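Local coordinates for protein aldehyde dehydrogenase (Bartonella henselae, PDB 3I44) that probably oxidises aldehydes to carboxylic acids with a nicotinamide cofactor, as in other members of the aldehyde dehydrogenase family, at residues Val165-Pro170 with Lys486-Thr491; Lys254-Asn259 with Lys265-Glu270. The protein carries 1 engineered substitution. All blocks are in the same frame, centred on the assembly; numbering follows the deposited sequence.

Interaction 1: Val165-Pro170 with Lys486-Thr491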
# COMPACT_ATOMS: atom_id res chain seq x y z
N VAL A 165 -0.79 -15.77 1.88
CA VAL A 165 -0.71 -14.61 2.73
C VAL A 165 -0.44 -14.95 4.17
O VAL A 165 -0.80 -16.03 4.68
CB VAL A 165 -1.98 -13.74 2.59
CG1 VAL A 165 -2.19 -13.43 1.09
CG2 VAL A 165 -3.22 -14.47 3.15
N GLY A 166 0.19 -13.98 4.84
CA GLY A 166 0.44 -14.04 6.29
C GLY A 166 -0.50 -13.15 7.07
O GLY A 166 -0.67 -11.97 6.75
N LEU A 167 -1.10 -13.72 8.11
CA LEU A 167 -2.10 -13.04 8.93
C LEU A 167 -1.64 -13.04 10.36
O LEU A 167 -1.34 -14.08 10.91
CB LEU A 167 -3.46 -13.74 8.81
CG LEU A 167 -4.01 -14.02 7.40
CD1 LEU A 167 -5.42 -14.62 7.45
CD2 LEU A 167 -4.01 -12.70 6.55
N ILE A 168 -1.61 -11.86 10.99
CA ILE A 168 -1.14 -11.74 12.38
C ILE A 168 -2.11 -10.92 13.18
O ILE A 168 -2.44 -9.79 12.79
CB ILE A 168 0.27 -11.10 12.47
CG1 ILE A 168 1.30 -11.99 11.78
CG2 ILE A 168 0.67 -10.83 13.96
CD1 ILE A 168 2.68 -11.31 11.60
N THR A 169 -2.62 -11.51 14.26
CA THR A 169 -3.72 -10.90 14.99
C THR A 169 -3.35 -10.71 16.47
O THR A 169 -2.53 -11.46 16.99
CB THR A 169 -4.97 -11.77 14.89
OG1 THR A 169 -4.66 -13.09 15.30
CG2 THR A 169 -5.52 -11.82 13.45
N PRO A 170 -3.98 -9.75 17.15
CA PRO A 170 -3.66 -9.47 18.54
C PRO A 170 -4.68 -10.12 19.51
O PRO A 170 -5.47 -10.98 19.10
CB PRO A 170 -3.74 -7.95 18.56
CG PRO A 170 -4.88 -7.66 17.64
CD PRO A 170 -4.96 -8.78 16.64
N LYS A 486 -10.95 -6.76 -1.29
CA LYS A 486 -10.01 -6.25 -2.29
C LYS A 486 -8.55 -6.16 -1.80
O LYS A 486 -7.63 -6.21 -2.62
CB LYS A 486 -10.43 -4.89 -2.86
CG LYS A 486 -11.58 -5.04 -3.82
CD LYS A 486 -12.24 -3.72 -4.17
CE LYS A 486 -13.23 -3.92 -5.30
NZ LYS A 486 -13.90 -2.62 -5.65
N GLU A 487 -8.33 -6.00 -0.51
CA GLU A 487 -6.96 -6.05 -0.00
C GLU A 487 -6.30 -7.41 -0.31
O GLU A 487 -5.08 -7.49 -0.33
CB GLU A 487 -6.91 -5.80 1.52
CG GLU A 487 -7.32 -4.40 1.99
CD GLU A 487 -6.84 -4.10 3.42
OE1 GLU A 487 -7.02 -4.96 4.32
OE2 GLU A 487 -6.27 -3.01 3.62
N PHE A 488 -7.08 -8.46 -0.56
CA PHE A 488 -6.50 -9.79 -0.89
C PHE A 488 -6.48 -10.12 -2.40
O PHE A 488 -6.24 -11.29 -2.81
CB PHE A 488 -7.18 -10.88 -0.06
CG PHE A 488 -6.84 -10.80 1.41
CD1 PHE A 488 -5.67 -11.36 1.90
CD2 PHE A 488 -7.69 -10.14 2.31
CE1 PHE A 488 -5.33 -11.24 3.26
CE2 PHE A 488 -7.37 -10.03 3.66
CZ PHE A 488 -6.20 -10.57 4.14
N LEU A 489 -6.70 -9.09 -3.21
CA LEU A 489 -6.73 -9.24 -4.69
C LEU A 489 -5.73 -8.31 -5.34
O LEU A 489 -5.55 -7.20 -4.88
CB LEU A 489 -8.14 -8.85 -5.21
CG LEU A 489 -9.22 -9.82 -4.71
CD1 LEU A 489 -10.66 -9.30 -4.95
CD2 LEU A 489 -8.99 -11.18 -5.34
N ASP A 490 -5.11 -8.77 -6.44
CA ASP A 490 -4.40 -7.94 -7.37
C ASP A 490 -5.36 -7.60 -8.51
O ASP A 490 -6.24 -8.41 -8.88
CB ASP A 490 -3.16 -8.64 -7.97
CG ASP A 490 -1.91 -8.51 -7.09
OD1 ASP A 490 -1.69 -7.44 -6.52
OD2 ASP A 490 -1.12 -9.49 -7.00
N THR A 491 -5.17 -6.43 -9.06
CA THR A 491 -5.86 -6.03 -10.25
C THR A 491 -5.01 -6.29 -11.50
O THR A 491 -3.79 -6.06 -11.52
CB THR A 491 -6.26 -4.57 -10.23
OG1 THR A 491 -5.16 -3.79 -9.80
CG2 THR A 491 -7.47 -4.32 -9.25

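Interaction 2: Lys254-Asn259 with Lys265-Glu270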
# COMPACT_ATOMS: atom_id res chain seq x y z
N LYS A 254 5.78 -1.01 12.14
CA LYS A 254 6.99 -0.47 11.49
C LYS A 254 7.95 -1.58 11.21
O LYS A 254 8.55 -1.60 10.14
CB LYS A 254 7.69 0.59 12.35
CG LYS A 254 6.90 1.88 12.55
CD LYS A 254 7.35 2.63 13.82
CE LYS A 254 7.18 4.13 13.70
NZ LYS A 254 6.90 4.85 14.98
N ASP A 255 8.11 -2.52 12.14
CA ASP A 255 9.05 -3.62 11.91
C ASP A 255 8.53 -4.63 10.89
O ASP A 255 9.31 -5.18 10.11
CB ASP A 255 9.42 -4.33 13.21
CG ASP A 255 10.33 -3.49 14.09
OD1 ASP A 255 11.00 -2.59 13.54
OD2 ASP A 255 10.36 -3.73 15.31
N ILE A 256 7.21 -4.86 10.88
CA ILE A 256 6.60 -5.70 9.86
C ILE A 256 6.89 -5.10 8.50
O ILE A 256 7.29 -5.81 7.58
CB ILE A 256 5.06 -5.82 10.04
CG1 ILE A 256 4.69 -6.64 11.28
CG2 ILE A 256 4.41 -6.43 8.80
CD1 ILE A 256 5.16 -8.07 11.29
N SER A 257 6.67 -3.79 8.38
CA SER A 257 6.89 -3.10 7.12
C SER A 257 8.34 -3.18 6.68
O SER A 257 8.59 -3.39 5.50
CB SER A 257 6.48 -1.61 7.18
OG SER A 257 5.08 -1.47 7.27
N LYS A 258 9.26 -3.01 7.63
CA LYS A 258 10.71 -3.08 7.32
C LYS A 258 11.07 -4.48 6.82
O LYS A 258 11.72 -4.61 5.77
CB LYS A 258 11.57 -2.69 8.55
N ASN A 259 10.59 -5.52 7.49
CA ASN A 259 10.92 -6.90 7.12
C ASN A 259 10.33 -7.29 5.77
O ASN A 259 10.96 -8.05 5.01
CB ASN A 259 10.46 -7.89 8.20
CG ASN A 259 11.27 -7.74 9.51
OD1 ASN A 259 12.43 -7.40 9.47
ND2 ASN A 259 10.63 -7.98 10.64
N LYS A 265 6.26 -7.18 -0.58
CA LYS A 265 4.92 -7.67 -0.23
C LYS A 265 3.95 -6.51 -0.14
O LYS A 265 4.33 -5.39 0.18
CB LYS A 265 4.93 -8.38 1.13
CG LYS A 265 5.72 -9.64 1.20
CD LYS A 265 5.66 -10.16 2.62
CE LYS A 265 6.32 -11.50 2.79
NZ LYS A 265 7.66 -11.51 2.34
N ARG A 266 2.69 -6.77 -0.42
CA ARG A 266 1.66 -5.87 0.07
C ARG A 266 1.60 -5.97 1.60
O ARG A 266 1.55 -7.06 2.18
CB ARG A 266 0.30 -6.20 -0.56
CG ARG A 266 -0.85 -5.39 0.07
CD ARG A 266 -2.14 -5.71 -0.62
NE ARG A 266 -2.23 -5.10 -1.95
CZ ARG A 266 -3.10 -5.47 -2.88
NH1 ARG A 266 -3.95 -6.48 -2.65
NH2 ARG A 266 -3.11 -4.86 -4.05
N VAL A 267 1.60 -4.82 2.26
CA VAL A 267 1.53 -4.79 3.70
C VAL A 267 0.31 -3.99 4.11
O VAL A 267 0.20 -2.80 3.80
CB VAL A 267 2.83 -4.18 4.30
CG1 VAL A 267 2.70 -4.07 5.82
CG2 VAL A 267 4.07 -5.02 3.87
N CYS A 268 -0.64 -4.65 4.79
CA CYS A 268 -1.84 -3.97 5.29
C CYS A 268 -1.82 -3.91 6.83
O CYS A 268 -1.77 -4.93 7.50
CB CYS A 268 -3.11 -4.68 4.76
SG CYS A 268 -3.22 -4.53 2.98
N LEU A 269 -1.80 -2.70 7.38
CA LEU A 269 -1.60 -2.50 8.82
C LEU A 269 -2.83 -1.85 9.51
O LEU A 269 -3.32 -0.79 9.06
CB LEU A 269 -0.40 -1.55 9.03
CG LEU A 269 0.95 -2.01 8.49
CD1 LEU A 269 2.07 -0.97 8.73
CD2 LEU A 269 1.37 -3.39 9.08
N GLU A 270 -3.26 -2.47 10.61
CA GLU A 270 -4.26 -1.91 11.53
C GLU A 270 -3.55 -1.69 12.88
O GLU A 270 -3.22 -2.68 13.58
CB GLU A 270 -5.42 -2.89 11.72
CG GLU A 270 -6.31 -3.11 10.48
CD GLU A 270 -7.38 -2.04 10.31
OE1 GLU A 270 -7.54 -1.21 11.25
OE2 GLU A 270 -8.06 -2.03 9.25

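Interaction 1: Val165-Pro170 with Lys486-Thr491
The phenyl ring of F488 packs against the side chains of V165 and L167, and this apolar contact is all that joins the two segments. L167 meets the rim of the ring. Its CD2 methyl lies near the ring plane, 3.8 Å from F488 CE1 and 3.9 Å from F488 CZ. The V165 side chain crosses that of F488 at about a right angle, and its CG2 lies obliquely to the ring plane. V165 CG2 is 3.9 Å from F488 CE1, while V165 CG1 sits 4.1 Å from F488 CD1. The two residues therefore share the CD1-CE1-CZ side of the phenyl group. The torsion of F488 sets this up: CG is turned opposite the carbonyl carbon (chi1 -69°), and the ring reaches out from its own backbone to the strand. A188 of helix 174-188 and M243 of strand 243-247 add to the apolar surroundings of the ring.

Strand 156-168 belongs to the Rossmann-like sheet of the aldehyde dehydrogenase fold. Around V165 to L167 it lies between strands 191-195 and 243-247, and both pair with it in parallel. Strand 489-494 pairs antiparallel with an earlier part of the same long strand. F488 stands just before that pairing strand. Its CA is 8.4 Å from V165 CA, and the ring spans this gap.

No hydrogen bond crosses between the segments. Within K486-T491 the chain makes a type I beta turn from K486 to L489, with L489 N bonded to K486 O at 3.1 Å. This turn leads from helix 481-486 into the strand. Ionic contacts follow at D490, which forms salt bridges to R451 and R476 of the second subunit. T491 OG1 is hydrogen-bonded to R478 of that subunit.

Interaction 2: Lys254-Asn259 with Lys265-Glu270
L269 reaches from its strand toward S257 and I256 on the helix. Its CB points at the helix but is too far back to touch it. CG stands opposite the carbonyl carbon (chi1 -60°). It has S257 OG as its nearest neighbour across the contact, but only loosely. From CG the two methyls part. CD1 meets the hydroxyl of S257, with L269 CD1 3.4 Å from S257 OG. CD2 turns to I256, where L269 CD2 is 4.3 Å from I256 CG2. One leucine thus spans two neighbouring residues of the helix.

V267, two residues earlier, faces the same way and reaches the same pair. A single methyl does the touching. V267 CG1 is 3.8 Å from S257 OG and 4.2 Å from I256 CG2. This methyl lies opposite the backbone N (chi1 177°).

The two elements are the helix and second strand of a beta-alpha-beta unit made of strand 243-247, helix 250-261 and strand 266-270. The two strands are parallel neighbours in the Rossmann-like sheet. The helix connects them and packs against the sheet. Here it runs antiparallel to strand 266-270 (177°), and the axes of the two segments approach to 9.3 Å.

I256 is the buried partner on the helix. Its CG2 branch serves this strand, while CG1 and CD1 are turned from it. The side chain also packs on I244 and F246 of strand 243-247 and on I168 of strand 156-168. S257 lies nearer the surface. Its hydroxyl has methyl groups of V267 and L269 for neighbours across the contact, so no hydrogen bond forms there. Instead, S257 OG makes a weak hydrogen bond to the backbone oxygen of G253, one turn earlier. In the second subunit, S261 packs against S257 and L264 against L269.

Both interactions reach the same sheet, and their centres are about 11 Å apart. Interaction 1 is wholly buried and joins segments far apart in sequence: an aromatic ring meets aliphatic methyls. Interaction 2 is only partly buried and local. It joins a helix to the strand that follows it, and a serine hydroxyl sits among the methyls. R266 connects the two: its NH1 lies 2.8 Å from both E487 O and L489 O, probably hydrogen-bonded to each. The second subunit reaches both places differently. At 486-491 it brings charged and polar bonds as well as packing, but at 254-259 and 265-270 it makes side-chain packing.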